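Local coordinates for aldehyde reductase YahK (Escherichia coli, PDB 1UUF), which catalyses the reduction of a wide range of aldehydes to the corresponding alcohols, strongly preferring NADPH over NADH and binding two zinc ions per subunit, at residues P175-G180 and P318-M323; G122-C127 and E157-R162; L324-C327 and G331-A334; I181-P186 and I211-A216; E53-G58 and E168-V173. All coordinates share one frame; numbering follows the deposited sequence.

Interaction 1: residues P175-G180 and P318-M323; sequences PLLCAG and PETQEM. With ZN (zinc ion), chain C.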
# COMPACT_ATOMS: atom_id res chain seq x y z
N PRO A 175 -28.85 0.70 -1.95
CA PRO A 175 -27.46 0.41 -2.35
C PRO A 175 -26.38 1.07 -1.49
O PRO A 175 -25.22 0.65 -1.51
CB PRO A 175 -27.42 0.90 -3.80
CG PRO A 175 -28.84 0.74 -4.26
CD PRO A 175 -29.60 1.28 -3.07
N LEU A 176 -26.75 2.09 -0.72
CA LEU A 176 -25.77 2.76 0.13
C LEU A 176 -25.25 1.79 1.19
O LEU A 176 -24.11 1.91 1.62
CB LEU A 176 -26.40 3.98 0.81
CG LEU A 176 -26.87 5.12 -0.10
CD1 LEU A 176 -27.38 6.27 0.75
CD2 LEU A 176 -25.71 5.59 -0.97
N LEU A 177 -26.08 0.84 1.59
CA LEU A 177 -25.71 -0.12 2.62
C LEU A 177 -24.51 -1.02 2.31
O LEU A 177 -23.96 -1.66 3.21
CB LEU A 177 -26.93 -0.96 3.02
CG LEU A 177 -27.91 -0.25 3.98
CD1 LEU A 177 -27.20 0.06 5.30
CD2 LEU A 177 -28.44 1.03 3.35
N CYS A 178 -24.11 -1.10 1.05
CA CYS A 178 -22.92 -1.86 0.69
C CYS A 178 -22.11 -1.09 -0.34
O CYS A 178 -21.00 -0.65 -0.05
CB CYS A 178 -23.24 -3.25 0.12
SG CYS A 178 -21.67 -4.14 -0.25
N ALA A 179 -22.66 -0.91 -1.54
CA ALA A 179 -21.96 -0.17 -2.57
C ALA A 179 -21.53 1.19 -2.04
O ALA A 179 -20.41 1.65 -2.28
CB ALA A 179 -22.84 -0.00 -3.80
N GLY A 180 -22.43 1.84 -1.31
CA GLY A 180 -22.12 3.15 -0.77
C GLY A 180 -20.98 3.14 0.24
O GLY A 180 -19.96 3.80 0.04
N PRO A 318 -20.38 2.27 12.82
CA PRO A 318 -20.38 3.72 13.06
C PRO A 318 -20.20 4.54 11.79
O PRO A 318 -20.90 5.54 11.59
CB PRO A 318 -19.21 3.90 14.03
CG PRO A 318 -19.25 2.64 14.82
CD PRO A 318 -19.48 1.58 13.76
N GLU A 319 -19.28 4.13 10.92
CA GLU A 319 -19.06 4.88 9.69
C GLU A 319 -20.21 4.71 8.71
O GLU A 319 -20.49 5.62 7.93
CB GLU A 319 -17.75 4.46 9.02
CG GLU A 319 -17.43 5.28 7.78
CD GLU A 319 -16.04 5.04 7.26
OE1 GLU A 319 -15.68 3.86 7.05
OE2 GLU A 319 -15.30 6.03 7.05
N THR A 320 -20.85 3.55 8.72
CA THR A 320 -21.98 3.32 7.84
C THR A 320 -23.08 4.29 8.25
O THR A 320 -23.77 4.85 7.41
CB THR A 320 -22.50 1.86 7.94
OG1 THR A 320 -21.42 0.96 7.67
CG2 THR A 320 -23.60 1.60 6.92
N GLN A 321 -23.24 4.51 9.56
CA GLN A 321 -24.25 5.44 10.04
C GLN A 321 -23.87 6.87 9.64
O GLN A 321 -24.73 7.66 9.24
CB GLN A 321 -24.39 5.37 11.56
CG GLN A 321 -25.53 6.24 12.08
CD GLN A 321 -26.88 5.80 11.54
OE1 GLN A 321 -27.40 4.75 11.92
NE2 GLN A 321 -27.45 6.59 10.64
N GLU A 322 -22.59 7.19 9.76
CA GLU A 322 -22.10 8.52 9.40
C GLU A 322 -22.40 8.77 7.93
O GLU A 322 -22.84 9.86 7.54
CB GLU A 322 -20.59 8.61 9.63
CG GLU A 322 -19.99 9.97 9.32
CD GLU A 322 -18.47 9.95 9.34
OE1 GLU A 322 -17.86 9.66 8.29
OE2 GLU A 322 -17.89 10.22 10.42
N MET A 323 -22.15 7.76 7.11
CA MET A 323 -22.38 7.86 5.68
C MET A 323 -23.85 8.13 5.38
O MET A 323 -24.18 9.00 4.57
CB MET A 323 -21.96 6.58 4.97
CG MET A 323 -22.25 6.59 3.49
SD MET A 323 -22.27 4.94 2.80
CE MET A 323 -23.64 4.20 3.74
ZN ZN C . -22.17 -6.21 -1.35
O HOH W 1 -20.07 -7.08 -1.06
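Behind the helix turn that supplies Cys178 to the catalytic zinc stands helix 317-330, whose Met323 lays its thioether against Leu176 and Gly180. Met323 SD lies 3.4 Å from Gly180 C. The methyl CE goes further and meets the backbone, 3.2 Å from Leu176 O. With CG anti to the backbone N (chi1 177°) the chain runs out from its helix, and the bend at chi3 (62°) swings CE over to Leu176. The short helix axes approach to 10.4 Å at nearly a right angle, 98°, a span that a long, unbranched methionine can bridge. Glycine suits position 180 because a beta carbon would be pressed against Met323 SD and would collide with Leu176 CA. Gly180 N bonds to Pro175 O at 3.0 Å, the five-residue step of a pi-type turn, and Cys178 N reaches the same oxygen from the opposite face of its carbonyl plane. On the side turned from Met323, Cys178 SG binds the zinc at 2.4 Å; Cys60, His82 and a water are the other ligands, the site of zinc-containing alcohol dehydrogenases. With an alanine here instead of Met323, a gap would probably open beside Gly180 and Leu176, leaving the zinc-bearing turn less firmly backed. Next to the methionine, Thr320 brings its methyl CG2 to Leu177 CD1 at 4.2 Å, while its hydroxyl bonds to Gly316 O.

Interaction 2: residues G122-C127 and E157-R162; sequences GLENYC and ERYVLR. With ZN (zinc ion), chain B.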
# COMPACT_ATOMS: atom_id res chain seq x y z
N GLY A 122 -14.86 0.23 16.24
CA GLY A 122 -15.94 0.53 15.31
C GLY A 122 -15.67 -0.03 13.93
O GLY A 122 -16.18 0.48 12.92
N LEU A 123 -14.86 -1.08 13.87
CA LEU A 123 -14.52 -1.71 12.60
C LEU A 123 -14.97 -3.17 12.61
O LEU A 123 -14.18 -4.09 12.37
CB LEU A 123 -13.01 -1.63 12.35
CG LEU A 123 -12.45 -0.21 12.19
CD1 LEU A 123 -10.93 -0.27 12.09
CD2 LEU A 123 -13.04 0.43 10.93
N GLU A 124 -16.25 -3.38 12.90
CA GLU A 124 -16.80 -4.73 12.95
C GLU A 124 -16.61 -5.47 11.62
O GLU A 124 -16.61 -6.70 11.58
CB GLU A 124 -18.29 -4.68 13.31
CG GLU A 124 -18.56 -4.05 14.66
CD GLU A 124 -18.86 -2.56 14.58
OE1 GLU A 124 -18.47 -1.90 13.60
OE2 GLU A 124 -19.49 -2.04 15.53
N ASN A 125 -16.42 -4.70 10.55
CA ASN A 125 -16.22 -5.28 9.22
C ASN A 125 -14.89 -6.04 9.10
O ASN A 125 -14.75 -6.92 8.25
CB ASN A 125 -16.31 -4.18 8.15
CG ASN A 125 -15.36 -3.02 8.41
OD1 ASN A 125 -15.23 -2.54 9.54
ND2 ASN A 125 -14.72 -2.53 7.35
N TYR A 126 -13.93 -5.69 9.95
CA TYR A 126 -12.63 -6.34 9.92
C TYR A 126 -12.47 -7.36 11.06
O TYR A 126 -11.38 -7.88 11.29
CB TYR A 126 -11.51 -5.30 9.98
CG TYR A 126 -11.45 -4.45 8.73
CD1 TYR A 126 -11.56 -3.06 8.79
CD2 TYR A 126 -11.33 -5.04 7.47
CE1 TYR A 126 -11.56 -2.28 7.63
CE2 TYR A 126 -11.33 -4.28 6.31
CZ TYR A 126 -11.45 -2.90 6.39
OH TYR A 126 -11.49 -2.16 5.24
N CYS A 127 -13.56 -7.64 11.76
CA CYS A 127 -13.52 -8.61 12.85
C CYS A 127 -13.29 -10.00 12.25
O CYS A 127 -13.87 -10.33 11.22
CB CYS A 127 -14.86 -8.59 13.61
SG CYS A 127 -15.06 -9.88 14.87
N GLU A 157 -29.61 -4.73 17.39
CA GLU A 157 -29.61 -3.29 17.12
C GLU A 157 -28.26 -2.63 16.88
O GLU A 157 -28.20 -1.57 16.26
CB GLU A 157 -30.35 -2.51 18.22
CG GLU A 157 -29.63 -2.42 19.55
CD GLU A 157 -30.16 -1.29 20.42
OE1 GLU A 157 -29.86 -1.28 21.63
OE2 GLU A 157 -30.88 -0.41 19.89
N ARG A 158 -27.17 -3.24 17.35
CA ARG A 158 -25.86 -2.64 17.13
C ARG A 158 -25.52 -2.59 15.64
O ARG A 158 -24.74 -1.74 15.19
CB ARG A 158 -24.76 -3.42 17.86
CG ARG A 158 -23.34 -2.99 17.48
CD ARG A 158 -22.29 -3.60 18.40
NE ARG A 158 -20.93 -3.22 18.01
CZ ARG A 158 -19.86 -3.38 18.78
NH1 ARG A 158 -19.98 -3.91 19.99
NH2 ARG A 158 -18.66 -3.02 18.34
N TYR A 159 -26.13 -3.48 14.87
CA TYR A 159 -25.84 -3.55 13.44
C TYR A 159 -26.95 -3.01 12.54
O TYR A 159 -26.91 -3.19 11.32
CB TYR A 159 -25.49 -4.99 13.08
CG TYR A 159 -24.44 -5.55 14.01
CD1 TYR A 159 -24.80 -6.13 15.23
CD2 TYR A 159 -23.09 -5.42 13.72
CE1 TYR A 159 -23.83 -6.55 16.14
CE2 TYR A 159 -22.11 -5.84 14.62
CZ TYR A 159 -22.49 -6.40 15.83
OH TYR A 159 -21.52 -6.79 16.72
N VAL A 160 -27.93 -2.35 13.14
CA VAL A 160 -29.03 -1.78 12.38
C VAL A 160 -28.76 -0.28 12.27
O VAL A 160 -28.41 0.36 13.26
CB VAL A 160 -30.38 -2.01 13.08
CG1 VAL A 160 -31.50 -1.31 12.31
CG2 VAL A 160 -30.67 -3.50 13.17
N LEU A 161 -28.93 0.27 11.07
CA LEU A 161 -28.68 1.69 10.82
C LEU A 161 -29.98 2.47 10.71
O LEU A 161 -31.01 1.92 10.32
CB LEU A 161 -27.90 1.86 9.51
CG LEU A 161 -26.49 1.30 9.37
CD1 LEU A 161 -25.61 1.86 10.47
CD2 LEU A 161 -26.52 -0.23 9.42
N ARG A 162 -29.93 3.76 11.03
CA ARG A 162 -31.11 4.61 10.94
C ARG A 162 -31.08 5.40 9.64
O ARG A 162 -30.08 6.04 9.31
CB ARG A 162 -31.14 5.59 12.12
CG ARG A 162 -32.39 6.47 12.20
CD ARG A 162 -33.64 5.64 12.46
NE ARG A 162 -34.84 6.46 12.62
CZ ARG A 162 -35.09 7.23 13.67
NH1 ARG A 162 -34.22 7.29 14.68
NH2 ARG A 162 -36.20 7.95 13.72
ZN ZN B . -14.53 -8.66 16.84
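Two nitrogens along one flank of the Arg158 guanidinium, NE and NH2, close on a single carboxylate oxygen of Glu124. Arg158 NE donates to Glu124 OE2 at 3.1 Å along the anti lone pair, and Arg158 NH2 reaches the same Glu124 OE2 at 3.1 Å from above the carboxylate plane. That oxygen lies in the guanidinium plane while the carboxylate is turned 76° from it, unlike the coplanar pairing of two oxygens with two nitrogens. Arginine suits the place because its extended chain carries both N-H groups across, while Glu124 bends at chi2 (94°) to meet them. The other oxygen, OE1, accepts from Ile317 N at the start of helix 317-330, so each oxygen of the buried carboxylate has a donor. Outward from the charges, Glu124 CG touches Tyr159 CE2 at 4.0 Å, and Arg158 CG rests over one face of that ring, toward its rim. Tyr159 OH is tied to Ser112 OG. Cys127 SG binds the second zinc at 2.4 Å with Cys113, Cys116 and Cys119, the four-cysteine lobe of this family. Helix 117-120 ends in a Schellman motif at Gly122, strand 161-162 pairs with strand 103-106, and Pro318 of helix 317-330 packs on Glu124.

Interaction 3: residues L324-C327 and G331-A334; sequences LDFC and GIVA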
# COMPACT_ATOMS: atom_id res chain seq x y z
N LEU A 324 -24.73 7.39 6.03
CA LEU A 324 -26.16 7.57 5.81
C LEU A 324 -26.61 8.98 6.20
O LEU A 324 -27.42 9.59 5.49
CB LEU A 324 -26.95 6.52 6.61
CG LEU A 324 -26.84 5.11 6.00
CD1 LEU A 324 -27.44 4.09 6.94
CD2 LEU A 324 -27.55 5.08 4.65
N ASP A 325 -26.09 9.49 7.31
CA ASP A 325 -26.44 10.84 7.76
C ASP A 325 -25.95 11.87 6.75
O ASP A 325 -26.68 12.79 6.37
CB ASP A 325 -25.82 11.13 9.13
CG ASP A 325 -26.35 10.22 10.23
OD1 ASP A 325 -27.42 9.59 10.03
OD2 ASP A 325 -25.71 10.15 11.30
N PHE A 326 -24.71 11.69 6.31
CA PHE A 326 -24.07 12.56 5.32
C PHE A 326 -24.89 12.56 4.03
O PHE A 326 -25.19 13.62 3.47
CB PHE A 326 -22.65 12.06 5.05
CG PHE A 326 -21.92 12.82 3.98
CD1 PHE A 326 -21.28 14.02 4.27
CD2 PHE A 326 -21.83 12.31 2.69
CE1 PHE A 326 -20.56 14.71 3.28
CE2 PHE A 326 -21.13 12.99 1.69
CZ PHE A 326 -20.49 14.19 1.99
N CYS A 327 -25.27 11.38 3.56
CA CYS A 327 -26.05 11.27 2.34
C CYS A 327 -27.44 11.88 2.50
O CYS A 327 -27.97 12.47 1.57
CB CYS A 327 -26.17 9.80 1.91
SG CYS A 327 -24.60 9.11 1.29
N GLY A 331 -28.65 14.86 0.22
CA GLY A 331 -29.58 14.36 -0.78
C GLY A 331 -28.96 13.37 -1.75
O GLY A 331 -29.34 13.30 -2.92
N ILE A 332 -28.00 12.60 -1.26
CA ILE A 332 -27.32 11.62 -2.09
C ILE A 332 -27.97 10.25 -2.01
O ILE A 332 -28.21 9.73 -0.92
CB ILE A 332 -25.85 11.47 -1.65
CG1 ILE A 332 -25.13 12.81 -1.80
CG2 ILE A 332 -25.17 10.38 -2.46
CD1 ILE A 332 -23.75 12.83 -1.20
N VAL A 333 -28.27 9.68 -3.17
CA VAL A 333 -28.87 8.35 -3.26
C VAL A 333 -28.27 7.67 -4.48
O VAL A 333 -27.59 8.32 -5.29
CB VAL A 333 -30.41 8.40 -3.44
CG1 VAL A 333 -31.05 9.09 -2.26
CG2 VAL A 333 -30.76 9.11 -4.74
N ALA A 334 -28.50 6.37 -4.60
CA ALA A 334 -27.99 5.62 -5.74
C ALA A 334 -28.95 5.77 -6.91
O ALA A 334 -30.13 6.06 -6.71
CB ALA A 334 -27.85 4.15 -5.38
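Cys327 O accepts a hydrogen bond from Ile332 N at 2.8 Å, with an N-H...O angle of 155° and the donor tilted modestly from the carbonyl plane. The bond belongs to a Schellman motif that ends helix 317-330: Gly331 leaves helical geometry with a positive phi of 66°, a conformation that glycine adopts easily because it lacks a beta carbon, and the chain turns away from the helix axis with Ile332 bonded back to the last turn. The side chains that flank the turn then meet, as is usual for this motif. Cys327 CB lies 3.9 Å from Ile332 CB, and Cys327 SG sits 4.0 Å from Ile332 CG2. The isoleucine is well suited, since its two branches part. CG2 goes to the cysteine sulfur, while CG1, anti to the carbonyl carbon (chi1 -61°), carries CD1 to Phe326, where it meets CE2 at 3.9 Å and approaches the ring obliquely. Phe326 also makes a cation-pi contact with Arg188. Helix 205-216 adds to the apolar cluster, with Leu213 on Cys327 and Ala216 on Ile332, and Lys212 NZ bonds to Val333 O. The chemistry is therefore split: a main-chain N-H answers a carbonyl of the last helical turn, so the side chains beside it need bring no polar group and meet by apolar contact.

Interaction 4: residues I181-P186 and I211-A216; sequences ITTYSP and IKLAHA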
# COMPACT_ATOMS: atom_id res chain seq x y z
N ILE A 181 -21.14 2.38 1.32
CA ILE A 181 -20.09 2.36 2.34
C ILE A 181 -18.77 1.81 1.82
O ILE A 181 -17.70 2.24 2.25
CB ILE A 181 -20.56 1.57 3.59
CG1 ILE A 181 -19.49 1.64 4.68
CG2 ILE A 181 -20.87 0.14 3.22
CD1 ILE A 181 -19.17 3.05 5.16
N THR A 182 -18.82 0.87 0.88
CA THR A 182 -17.60 0.29 0.32
C THR A 182 -16.72 1.36 -0.31
O THR A 182 -15.49 1.25 -0.30
CB THR A 182 -17.94 -0.80 -0.71
OG1 THR A 182 -18.53 -1.91 -0.03
CG2 THR A 182 -16.68 -1.28 -1.44
N THR A 183 -17.34 2.40 -0.86
CA THR A 183 -16.56 3.47 -1.47
C THR A 183 -16.38 4.64 -0.50
O THR A 183 -15.34 5.30 -0.49
CB THR A 183 -17.21 3.98 -2.79
OG1 THR A 183 -18.56 4.39 -2.55
CG2 THR A 183 -17.22 2.86 -3.83
N TYR A 184 -17.39 4.88 0.33
CA TYR A 184 -17.32 5.97 1.30
C TYR A 184 -16.18 5.75 2.29
O TYR A 184 -15.42 6.67 2.59
CB TYR A 184 -18.63 6.06 2.09
CG TYR A 184 -18.69 7.19 3.08
CD1 TYR A 184 -19.12 8.46 2.69
CD2 TYR A 184 -18.34 7.00 4.42
CE1 TYR A 184 -19.21 9.51 3.61
CE2 TYR A 184 -18.41 8.04 5.34
CZ TYR A 184 -18.85 9.29 4.93
OH TYR A 184 -18.92 10.32 5.84
N SER A 185 -16.07 4.53 2.81
CA SER A 185 -15.04 4.23 3.80
C SER A 185 -13.61 4.56 3.36
O SER A 185 -12.88 5.26 4.07
CB SER A 185 -15.12 2.76 4.22
OG SER A 185 -14.25 2.52 5.32
N PRO A 186 -13.17 4.05 2.19
CA PRO A 186 -11.81 4.36 1.76
C PRO A 186 -11.63 5.83 1.39
O PRO A 186 -10.55 6.38 1.58
CB PRO A 186 -11.59 3.41 0.58
CG PRO A 186 -12.98 3.23 0.02
CD PRO A 186 -13.81 3.08 1.28
N ILE A 211 -17.98 8.09 -7.44
CA ILE A 211 -17.97 9.41 -8.07
C ILE A 211 -18.89 10.36 -7.31
O ILE A 211 -18.50 11.47 -6.96
CB ILE A 211 -18.41 9.31 -9.54
CG1 ILE A 211 -17.40 8.46 -10.32
CG2 ILE A 211 -18.53 10.70 -10.16
CD1 ILE A 211 -17.81 8.16 -11.75
N LYS A 212 -20.12 9.92 -7.05
CA LYS A 212 -21.08 10.73 -6.32
C LYS A 212 -20.53 11.18 -4.97
O LYS A 212 -20.61 12.36 -4.60
CB LYS A 212 -22.37 9.93 -6.05
CG LYS A 212 -23.31 9.77 -7.22
CD LYS A 212 -24.41 8.78 -6.84
CE LYS A 212 -25.50 8.68 -7.89
NZ LYS A 212 -26.52 9.75 -7.73
N LEU A 213 -19.96 10.24 -4.23
CA LEU A 213 -19.43 10.54 -2.90
C LEU A 213 -18.16 11.38 -2.91
O LEU A 213 -18.03 12.31 -2.11
CB LEU A 213 -19.21 9.24 -2.13
CG LEU A 213 -20.49 8.44 -1.87
CD1 LEU A 213 -20.13 7.10 -1.23
CD2 LEU A 213 -21.43 9.22 -0.97
N ALA A 214 -17.23 11.06 -3.80
CA ALA A 214 -15.98 11.82 -3.87
C ALA A 214 -16.32 13.27 -4.23
O ALA A 214 -15.70 14.21 -3.73
CB ALA A 214 -15.05 11.22 -4.91
N HIS A 215 -17.30 13.43 -5.12
CA HIS A 215 -17.72 14.77 -5.54
C HIS A 215 -18.34 15.51 -4.36
O HIS A 215 -18.03 16.68 -4.12
CB HIS A 215 -18.73 14.67 -6.68
CG HIS A 215 -19.35 15.98 -7.05
ND1 HIS A 215 -18.62 17.03 -7.57
CD2 HIS A 215 -20.62 16.42 -6.95
CE1 HIS A 215 -19.41 18.06 -7.77
NE2 HIS A 215 -20.64 17.72 -7.41
N ALA A 216 -19.21 14.83 -3.63
CA ALA A 216 -19.89 15.43 -2.48
C ALA A 216 -18.91 15.81 -1.38
O ALA A 216 -19.15 16.75 -0.62
CB ALA A 216 -20.95 14.48 -1.95
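Tyr184 and Leu213 lie where the two helices come nearest, their CA atoms 6.6 Å apart. The 181-186 segment is the middle of helix 176-189, with Ser185 N bonded to Ile181 O, and it is kinked at Pro186, whose nitrogen has no bond to the preceding turn. Segment 211-216 is the last part of helix 205-216, where His215 N bonds to Ile211 O in the regular way. Between the helices one methyl makes the contact; leucine suits because its forked, apolar end reaches the neighbouring helix and asks for no polar partner. Leu213 CG lies anti to the carbonyl carbon (chi1 -62°) and an extended chi2 carries CD1 outward, to a place beside Thr183 and Tyr184. It comes to 3.4 Å from Thr183 OG1, the two side chains crossing at about a right angle, and to 3.8 Å from Tyr184 CB. Toward the tyrosine ring the methyl lies at the edge, near its plane. Thr183 holds OG1 between the backbone N and carbonyl carbon (chi1 56°), from where the hydroxyl bonds back to Gly180 O and weakly to Ala179 O. Tyr184 OH has partners in Glu322 and Arg188. Helix 205-216 begins within a GxGxxG pattern that runs from strand through turn into helix, consistent with a Rossmann nucleotide-binding fold; Ile211 and Ala214 pack on strand 220-225. Since the threonine and tyrosine hydroxyls are bonded to other groups, the helices can meet through a leucine methyl without stripping a buried polar atom of its partner.

Interaction 5: residues E53-G58 and E168-V173; sequences EIAYCG and EQLAAV
Ala171 CB sits over the centre of the Tyr56 ring, 3.6 Å from the ring centroid and 8° off the normal, a CH-pi contact. Ala171 CA is also over this face, 3.6 Å from Tyr56 CD1. A small alanine fits because it lets the helix backbone come down onto the flat ring. Next to it Leu170 CB reaches Tyr56 CE1 obliquely at 4.1 Å, and Leu170 CD1 touches Ala55 CB at 4.4 Å. The ring takes its place through CG lying anti to the carbonyl carbon (chi1 -54°). With a serine in place of Tyr56, Ala171 would probably lose its aromatic seat and Leu170 part of its cover, opening a gap between strand and helix. Behind this shell, Met338 of strand 336-339 touches both Tyr56 and Ala171, and Val361 of strand 359-363 touches Tyr56. Gln169 occupies the N-cap position of helix 170-173. What turns Ala55 and Tyr56 alike toward the helix is a classic beta bulge, in which both residues face Val85 of strand 84-91; the short helix thus packs on a bulged strand of the GroES-like domain.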
# COMPACT_ATOMS: atom_id res chain seq x y z
N GLU A 53 -39.32 -5.13 8.59
CA GLU A 53 -40.14 -5.50 7.44
C GLU A 53 -39.36 -4.89 6.28
O GLU A 53 -39.31 -3.67 6.13
CB GLU A 53 -41.52 -4.86 7.54
CG GLU A 53 -42.49 -5.29 6.45
CD GLU A 53 -42.87 -6.75 6.55
OE1 GLU A 53 -43.16 -7.21 7.68
OE2 GLU A 53 -42.89 -7.45 5.51
N ILE A 54 -38.74 -5.74 5.47
CA ILE A 54 -37.93 -5.26 4.35
C ILE A 54 -38.74 -4.66 3.21
O ILE A 54 -39.65 -5.30 2.67
CB ILE A 54 -37.03 -6.39 3.82
CG1 ILE A 54 -36.14 -6.92 4.94
CG2 ILE A 54 -36.16 -5.87 2.68
CD1 ILE A 54 -35.20 -8.04 4.52
N ALA A 55 -38.40 -3.43 2.84
CA ALA A 55 -39.09 -2.75 1.76
C ALA A 55 -38.34 -2.96 0.45
O ALA A 55 -38.94 -3.29 -0.57
CB ALA A 55 -39.23 -1.27 2.07
N TYR A 56 -37.03 -2.76 0.49
CA TYR A 56 -36.20 -2.92 -0.70
C TYR A 56 -34.85 -3.53 -0.39
O TYR A 56 -34.35 -3.42 0.73
CB TYR A 56 -35.97 -1.56 -1.38
CG TYR A 56 -37.24 -0.81 -1.69
CD1 TYR A 56 -37.75 0.14 -0.80
CD2 TYR A 56 -37.98 -1.09 -2.84
CE1 TYR A 56 -38.95 0.80 -1.05
CE2 TYR A 56 -39.18 -0.44 -3.10
CZ TYR A 56 -39.66 0.50 -2.20
OH TYR A 56 -40.86 1.12 -2.44
N CYS A 57 -34.26 -4.17 -1.39
CA CYS A 57 -32.94 -4.77 -1.23
C CYS A 57 -32.15 -4.60 -2.52
O CYS A 57 -32.57 -5.06 -3.58
CB CYS A 57 -33.04 -6.26 -0.88
SG CYS A 57 -31.42 -7.01 -0.49
N GLY A 58 -31.00 -3.94 -2.42
CA GLY A 58 -30.15 -3.74 -3.58
C GLY A 58 -29.50 -5.04 -4.00
O GLY A 58 -29.30 -5.94 -3.17
N GLU A 168 -39.85 8.51 0.57
CA GLU A 168 -40.01 8.34 -0.87
C GLU A 168 -38.72 7.92 -1.55
O GLU A 168 -38.73 7.43 -2.68
CB GLU A 168 -40.53 9.63 -1.51
CG GLU A 168 -39.57 10.81 -1.42
CD GLU A 168 -40.09 12.05 -2.12
OE1 GLU A 168 -41.17 12.54 -1.73
OE2 GLU A 168 -39.43 12.53 -3.07
N GLN A 169 -37.60 8.11 -0.86
CA GLN A 169 -36.30 7.75 -1.43
C GLN A 169 -35.72 6.45 -0.89
O GLN A 169 -34.57 6.11 -1.19
CB GLN A 169 -35.29 8.87 -1.19
CG GLN A 169 -35.37 10.00 -2.20
CD GLN A 169 -34.32 11.05 -1.96
OE1 GLN A 169 -33.95 11.80 -2.87
NE2 GLN A 169 -33.83 11.14 -0.72
N LEU A 170 -36.49 5.71 -0.10
CA LEU A 170 -36.02 4.46 0.49
C LEU A 170 -35.33 3.49 -0.46
O LEU A 170 -34.25 2.99 -0.16
CB LEU A 170 -37.16 3.72 1.18
CG LEU A 170 -37.24 3.87 2.70
CD1 LEU A 170 -38.27 2.88 3.23
CD2 LEU A 170 -35.88 3.61 3.34
N ALA A 171 -35.96 3.21 -1.60
CA ALA A 171 -35.39 2.28 -2.57
C ALA A 171 -34.01 2.71 -3.06
O ALA A 171 -33.11 1.89 -3.20
CB ALA A 171 -36.33 2.11 -3.75
N ALA A 172 -33.87 4.01 -3.32
CA ALA A 172 -32.60 4.54 -3.82
C ALA A 172 -31.53 4.59 -2.74
O ALA A 172 -30.34 4.72 -3.04
CB ALA A 172 -32.82 5.94 -4.40
N VAL A 173 -31.95 4.48 -1.48
CA VAL A 173 -31.01 4.49 -0.36
C VAL A 173 -30.41 3.09 -0.15
O VAL A 173 -29.28 2.95 0.31
CB VAL A 173 -31.73 4.91 0.95
CG1 VAL A 173 -30.83 4.68 2.15
CG2 VAL A 173 -32.13 6.38 0.86

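Interactions 1, 3 and 4 form a connected cluster, with centres 9 to 10 Å apart. Interactions 1 and 3 share helix 317-330 and also touch, Leu176 CD1 lying 3.9 Å from Cys327 CB; interactions 1 and 4 share helix 176-189 and also touch, Glu322 OE1 lying 2.8 Å from Tyr184 OH. Interaction 2, whose 122-127 segment carries a ligand of the second zinc, touches interaction 1 through its strand end, Arg162 N lying 2.9 Å from Gln321 OE1. Interaction 5 adjoins interaction 1 in sequence but reaches the cluster through interaction 3, Ala334 N lying 2.9 Å from Ala172 O. The catalytic zinc belongs to interaction 1; Thr183 of interaction 4 has its side chain about 11 Å from that metal.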